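Local coordinates for putative tryptophan halogenase (Xanthomonas campestris pv. campestris, PDB 6Y1W), which is probably a flavin-dependent halogenase of the tryptophan halogenase family, using FAD to halogenate an organic substrate, at residues F120-R134 / V462-E476. Residues are numbered along the deposited sequence; the frame is centred on the assembly and turned at random.
Sequences FQHFWLKAHARGVAR and VADLMGDAELSQFLE
The ring of Phe-474 turns an edge to the face of Phe-123 in a T-shaped pair, centroids 5.5 Å apart and planes at 70°. Phe-123 also packs on the segment 462-466. Met-466 SD makes an oblique Met-aromatic contact with its ring, 3.7 Å from Phe-123 CD1. Val-462 CG1 meets Phe-123 CZ, and Ala-463 CB meets Phe-123 CD1. Phe-474 CE2 also touches the edge of the Phe-120 ring.

Next along, Ala-127 CB packs against both Leu-471 and Leu-475, with Leu-475 CD2 at 3.5 Å. Leu-471 CD2 presses tightly on Lys-126 CG.

Two salt bridges lie along one side of this apolar packing. The Lys-126 chain bends at chi2 (85°) and runs past the carbonyl of Ala-463. Lys-126 NZ meets Asp-464 OD1 on the anti side at 2.8 Å, and a water links NZ to Asp-464 O. His-459 also bonds to Asp-464 OD1, and Gln-367 of the second subunit bonds to OD2. Arg-130 grips Asp-468 side-on: NE bonds to OD1 at 2.8 Å, and NH2 to OD2 at 2.9 Å. The guanidinium and carboxylate planes are well twisted. A second water joins Asp-468 OD2 to Arg-130 O, within the Schellman motif that ends helix 120-129 at Gly-131.

The whole is a helix-helix packing, crossing at -125° with axes 10.3 Å apart. It joins helix 120-129 to the start of helix 468-486, away from the predicted FAD and substrate sites.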
loop_
_atom_site.group_PDB
_atom_site.type_symbol
_atom_site.label_atom_id
_atom_site.label_comp_id
_atom_site.label_asym_id
_atom_site.label_seq_id
_atom_site.Cartn_x
_atom_site.Cartn_y
_atom_site.Cartn_z
ATOM N N PHE A 120 7.245 8.060 15.711
ATOM C CA PHE A 120 8.271 8.580 16.628
ATOM C C PHE A 120 8.270 10.102 16.717
ATOM O O PHE A 120 8.572 10.676 17.774
ATOM C CB PHE A 120 9.668 8.129 16.163
ATOM C CG PHE A 120 10.794 8.775 16.968
ATOM C CD1 PHE A 120 10.946 8.414 18.286
ATOM C CD2 PHE A 120 11.678 9.685 16.377
ATOM C CE1 PHE A 120 11.988 8.978 19.065
ATOM C CE2 PHE A 120 12.709 10.275 17.149
ATOM C CZ PHE A 120 12.839 9.915 18.513
ATOM N N GLN A 121 7.999 10.781 15.605
ATOM C CA GLN A 121 8.119 12.231 15.588
ATOM C C GLN A 121 7.200 12.897 16.598
ATOM O O GLN A 121 7.496 14.021 17.015
ATOM C CB GLN A 121 7.889 12.798 14.185
ATOM C CG GLN A 121 6.431 12.874 13.713
ATOM C CD GLN A 121 5.894 11.560 13.155
ATOM O OE1 GLN A 121 6.440 10.479 13.401
ATOM N NE2 GLN A 121 4.730 11.645 12.480
ATOM N N HIS A 122 6.083 12.251 16.978
ATOM C CA HIS A 122 5.201 12.851 17.986
ATOM C C HIS A 122 5.864 12.877 19.347
ATOM O O HIS A 122 5.772 13.888 20.056
ATOM C CB HIS A 122 3.864 12.106 18.025
ATOM C CG HIS A 122 3.109 12.255 16.749
ATOM N ND1 HIS A 122 2.458 13.425 16.424
ATOM C CD2 HIS A 122 3.004 11.445 15.666
ATOM C CE1 HIS A 122 1.940 13.315 15.216
ATOM N NE2 HIS A 122 2.258 12.122 14.732
ATOM N N PHE A 123 6.589 11.810 19.702
ATOM C CA PHE A 123 7.359 11.812 20.944
ATOM C C PHE A 123 8.503 12.801 20.855
ATOM O O PHE A 123 8.782 13.525 21.822
ATOM C CB PHE A 123 7.856 10.400 21.250
ATOM C CG PHE A 123 6.726 9.431 21.388
ATOM C CD1 PHE A 123 6.050 9.307 22.590
ATOM C CD2 PHE A 123 6.267 8.723 20.278
ATOM C CE1 PHE A 123 4.957 8.459 22.715
ATOM C CE2 PHE A 123 5.187 7.868 20.383
ATOM C CZ PHE A 123 4.518 7.730 21.593
ATOM N N TRP A 124 9.151 12.885 19.691
ATOM C CA TRP A 124 10.238 13.856 19.552
ATOM C C TRP A 124 9.725 15.287 19.679
ATOM O O TRP A 124 10.368 16.117 20.332
ATOM C CB TRP A 124 10.966 13.647 18.227
ATOM C CG TRP A 124 12.136 14.550 18.081
ATOM C CD1 TRP A 124 13.419 14.290 18.486
ATOM C CD2 TRP A 124 12.161 15.857 17.495
ATOM N NE1 TRP A 124 14.237 15.357 18.184
ATOM C CE2 TRP A 124 13.488 16.342 17.602
ATOM C CE3 TRP A 124 11.194 16.681 16.919
ATOM C CZ2 TRP A 124 13.876 17.600 17.122
ATOM C CZ3 TRP A 124 11.579 17.926 16.456
ATOM C CH2 TRP A 124 12.904 18.382 16.569
ATOM N N LEU A 125 8.563 15.590 19.069
ATOM C CA LEU A 125 7.980 16.931 19.139
ATOM C C LEU A 125 7.638 17.318 20.581
ATOM O O LEU A 125 7.900 18.451 21.011
ATOM C CB LEU A 125 6.731 16.996 18.252
ATOM C CG LEU A 125 7.037 17.089 16.742
ATOM C CD1 LEU A 125 5.826 16.692 15.871
ATOM C CD2 LEU A 125 7.621 18.464 16.344
ATOM N N LYS A 126 7.041 16.394 21.334
ATOM C CA LYS A 126 6.773 16.657 22.742
ATOM C C LYS A 126 8.081 16.902 23.466
ATOM O O LYS A 126 8.205 17.849 24.258
ATOM C CB LYS A 126 6.028 15.474 23.356
ATOM C CG LYS A 126 5.927 15.474 24.870
ATOM C CD LYS A 126 4.790 16.277 25.362
ATOM C CE LYS A 126 4.639 16.067 26.861
ATOM N NZ LYS A 126 3.546 16.997 27.230
ATOM N N ALA A 127 9.088 16.069 23.178
ATOM C CA ALA A 127 10.371 16.232 23.850
ATOM C C ALA A 127 10.994 17.568 23.506
ATOM O O ALA A 127 11.614 18.203 24.360
ATOM C CB ALA A 127 11.325 15.089 23.490
ATOM N N HIS A 128 10.874 17.994 22.251
ATOM C CA HIS A 128 11.366 19.308 21.861
ATOM C C HIS A 128 10.632 20.424 22.618
ATOM O O HIS A 128 11.261 21.379 23.096
ATOM C CB HIS A 128 11.209 19.461 20.346
ATOM C CG HIS A 128 11.938 20.629 19.774
ATOM N ND1 HIS A 128 11.462 21.346 18.699
ATOM C CD2 HIS A 128 13.122 21.189 20.109
ATOM C CE1 HIS A 128 12.315 22.311 18.405
ATOM N NE2 HIS A 128 13.331 22.236 19.245
ATOM N N ALA A 129 9.308 20.316 22.744
ATOM C CA ALA A 129 8.570 21.326 23.503
ATOM C C ALA A 129 9.004 21.352 24.965
ATOM O O ALA A 129 8.964 22.411 25.601
ATOM C CB ALA A 129 7.056 21.097 23.399
ATOM N N ARG A 130 9.417 20.208 25.514
ATOM C CA ARG A 130 9.878 20.112 26.896
ATOM C C ARG A 130 11.380 20.332 27.039
ATOM O O ARG A 130 11.895 20.223 28.154
ATOM C CB ARG A 130 9.505 18.751 27.506
ATOM C CG ARG A 130 7.986 18.452 27.537
ATOM C CD ARG A 130 7.234 19.459 28.415
ATOM N NE ARG A 130 7.668 19.324 29.801
ATOM C CZ ARG A 130 7.163 19.990 30.838
ATOM N NH1 ARG A 130 6.174 20.878 30.685
ATOM N NH2 ARG A 130 7.663 19.753 32.044
ATOM N N GLY A 131 12.088 20.632 25.951
ATOM C CA GLY A 131 13.518 20.872 26.017
ATOM C C GLY A 131 14.358 19.658 26.341
ATOM O O GLY A 131 15.470 19.805 26.850
ATOM N N VAL A 132 13.878 18.448 26.036
ATOM C CA VAL A 132 14.671 17.253 26.280
ATOM C C VAL A 132 14.937 16.467 24.985
ATOM O O VAL A 132 15.247 15.302 25.051
ATOM C CB VAL A 132 14.042 16.352 27.367
ATOM C CG1 VAL A 132 13.906 17.125 28.698
ATOM C CG2 VAL A 132 12.653 15.788 26.963
ATOM N N ALA A 133 14.896 17.133 23.823
ATOM C CA ALA A 133 15.170 16.490 22.533
ATOM C C ALA A 133 16.505 16.981 21.983
ATOM O O ALA A 133 16.804 18.182 22.038
ATOM C CB ALA A 133 14.081 16.815 21.502
ATOM N N ARG A 134 17.296 16.053 21.437
ATOM C CA ARG A 134 18.441 16.384 20.596
ATOM C C ARG A 134 17.973 16.574 19.161
ATOM O O ARG A 134 16.790 16.435 18.861
ATOM C CB ARG A 134 19.499 15.305 20.711
ATOM C CG ARG A 134 19.905 15.145 22.166
ATOM C CD ARG A 134 20.964 14.158 22.321
ATOM N NE ARG A 134 21.984 14.331 21.296
ATOM C CZ ARG A 134 23.274 14.483 21.566
ATOM N NH1 ARG A 134 23.687 14.482 22.833
ATOM N NH2 ARG A 134 24.143 14.637 20.577
ATOM N N VAL A 462 -0.943 11.134 22.646
ATOM C CA VAL A 462 -0.426 10.004 23.402
ATOM C C VAL A 462 0.943 10.359 24.006
ATOM O O VAL A 462 1.313 9.836 25.058
ATOM C CB VAL A 462 -0.346 8.739 22.529
ATOM C CG1 VAL A 462 0.837 8.825 21.572
ATOM C CG2 VAL A 462 -0.231 7.501 23.398
ATOM N N ALA A 463 1.674 11.272 23.373
ATOM C CA ALA A 463 2.971 11.634 23.937
ATOM C C ALA A 463 2.793 12.466 25.204
ATOM O O ALA A 463 3.715 12.553 26.026
ATOM C CB ALA A 463 3.792 12.375 22.891
ATOM N N ASP A 464 1.615 13.046 25.417
ATOM C CA ASP A 464 1.455 13.846 26.635
ATOM C C ASP A 464 1.321 12.970 27.873
ATOM O O ASP A 464 1.321 13.495 28.997
ATOM C CB ASP A 464 0.242 14.779 26.526
ATOM C CG ASP A 464 0.414 15.849 25.476
ATOM O OD1 ASP A 464 1.507 16.470 25.384
ATOM O OD2 ASP A 464 -0.548 16.098 24.736
ATOM N N LEU A 465 1.229 11.650 27.697
ATOM C CA LEU A 465 1.194 10.731 28.814
ATOM C C LEU A 465 2.560 10.615 29.483
ATOM O O LEU A 465 2.644 10.146 30.623
ATOM C CB LEU A 465 0.747 9.342 28.353
ATOM C CG LEU A 465 -0.744 9.174 27.989
ATOM C CD1 LEU A 465 -0.955 7.805 27.362
ATOM C CD2 LEU A 465 -1.615 9.328 29.204
ATOM N N MET A 466 3.640 10.960 28.780
ATOM C CA MET A 466 4.975 10.777 29.336
ATOM C C MET A 466 5.474 12.026 30.045
ATOM O O MET A 466 5.512 13.112 29.462
ATOM C CB MET A 466 5.949 10.376 28.237
ATOM C CG MET A 466 5.570 9.031 27.656
ATOM S SD MET A 466 6.559 8.773 26.201
ATOM C CE MET A 466 7.914 7.955 26.923
ATOM N N GLY A 467 5.935 11.838 31.265
ATOM C CA GLY A 467 6.652 12.903 31.936
ATOM C C GLY A 467 8.043 13.082 31.355
ATOM O O GLY A 467 8.525 12.304 30.531
ATOM N N ASP A 468 8.702 14.146 31.811
ATOM C CA ASP A 468 9.999 14.513 31.246
ATOM C C ASP A 468 11.027 13.397 31.404
ATOM O O ASP A 468 11.783 13.115 30.465
ATOM C CB ASP A 468 10.510 15.792 31.906
ATOM C CG ASP A 468 9.815 17.050 31.410
ATOM O OD1 ASP A 468 8.974 16.995 30.484
ATOM O OD2 ASP A 468 10.091 18.119 31.992
ATOM N N ALA A 469 11.101 12.768 32.589
ATOM C CA ALA A 469 12.128 11.754 32.800
ATOM C C ALA A 469 11.880 10.539 31.913
ATOM O O ALA A 469 12.826 9.986 31.330
ATOM C CB ALA A 469 12.191 11.336 34.284
ATOM N N GLU A 470 10.620 10.104 31.808
ATOM C CA GLU A 470 10.294 8.965 30.952
ATOM C C GLU A 470 10.573 9.284 29.492
ATOM O O GLU A 470 11.126 8.459 28.748
ATOM C CB GLU A 470 8.827 8.572 31.139
ATOM C CG GLU A 470 8.480 7.285 30.395
ATOM C CD GLU A 470 6.990 6.932 30.443
ATOM O OE1 GLU A 470 6.192 7.678 31.070
ATOM O OE2 GLU A 470 6.629 5.898 29.844
ATOM N N LEU A 471 10.230 10.493 29.073
ATOM C CA LEU A 471 10.432 10.891 27.695
ATOM C C LEU A 471 11.912 10.985 27.364
ATOM O O LEU A 471 12.349 10.519 26.306
ATOM C CB LEU A 471 9.712 12.219 27.482
ATOM C CG LEU A 471 9.536 12.857 26.124
ATOM C CD1 LEU A 471 8.876 11.893 25.149
ATOM C CD2 LEU A 471 8.691 14.088 26.355
ATOM N N SER A 472 12.697 11.578 28.267
ATOM C CA SER A 472 14.137 11.674 28.059
ATOM C C SER A 472 14.788 10.298 28.064
ATOM O O SER A 472 15.733 10.044 27.298
ATOM C CB SER A 472 14.754 12.579 29.132
ATOM O OG SER A 472 16.112 12.788 28.825
ATOM N N GLN A 473 14.304 9.394 28.918
ATOM C CA GLN A 473 14.844 8.042 28.971
ATOM C C GLN A 473 14.547 7.293 27.679
ATOM O O GLN A 473 15.390 6.532 27.185
ATOM C CB GLN A 473 14.242 7.295 30.158
ATOM C CG GLN A 473 14.583 5.827 30.220
ATOM C CD GLN A 473 13.837 5.120 31.347
ATOM O OE1 GLN A 473 12.602 5.112 31.383
ATOM N NE2 GLN A 473 14.587 4.532 32.276
ATOM N N PHE A 474 13.352 7.502 27.130
ATOM C CA PHE A 474 12.971 6.900 25.861
ATOM C C PHE A 474 13.904 7.371 24.746
ATOM O O PHE A 474 14.478 6.558 24.017
ATOM C CB PHE A 474 11.512 7.267 25.563
ATOM C CG PHE A 474 11.015 6.840 24.184
ATOM C CD1 PHE A 474 11.061 5.503 23.779
ATOM C CD2 PHE A 474 10.487 7.780 23.313
ATOM C CE1 PHE A 474 10.590 5.117 22.497
ATOM C CE2 PHE A 474 10.024 7.401 22.047
ATOM C CZ PHE A 474 10.086 6.064 21.640
ATOM N N LEU A 475 14.068 8.686 24.612
ATOM C CA LEU A 475 14.914 9.215 23.543
ATOM C C LEU A 475 16.377 8.803 23.733
ATOM O O LEU A 475 17.044 8.421 22.764
ATOM C CB LEU A 475 14.767 10.735 23.477
ATOM C CG LEU A 475 13.764 11.232 22.414
ATOM C CD1 LEU A 475 12.350 10.671 22.548
ATOM C CD2 LEU A 475 13.743 12.753 22.422
ATOM N N GLU A 476 16.893 8.860 24.967
ATOM C CA GLU A 476 18.305 8.536 25.187
ATOM C C GLU A 476 18.594 7.055 24.973
ATOM O O GLU A 476 19.693 6.705 24.527
ATOM C CB GLU A 476 18.749 8.963 26.591
ATOM C CG GLU A 476 19.213 10.397 26.669
ATOM C CD GLU A 476 20.426 10.667 25.781
ATOM O OE1 GLU A 476 21.559 10.354 26.213
ATOM O OE2 GLU A 476 20.240 11.191 24.653
HETATM O O HOH W 1 2.340 16.041 29.497
HETATM O O HOH W 2 11.174 20.245 30.756
HETATM O O HOH W 3 16.740 13.034 25.918
#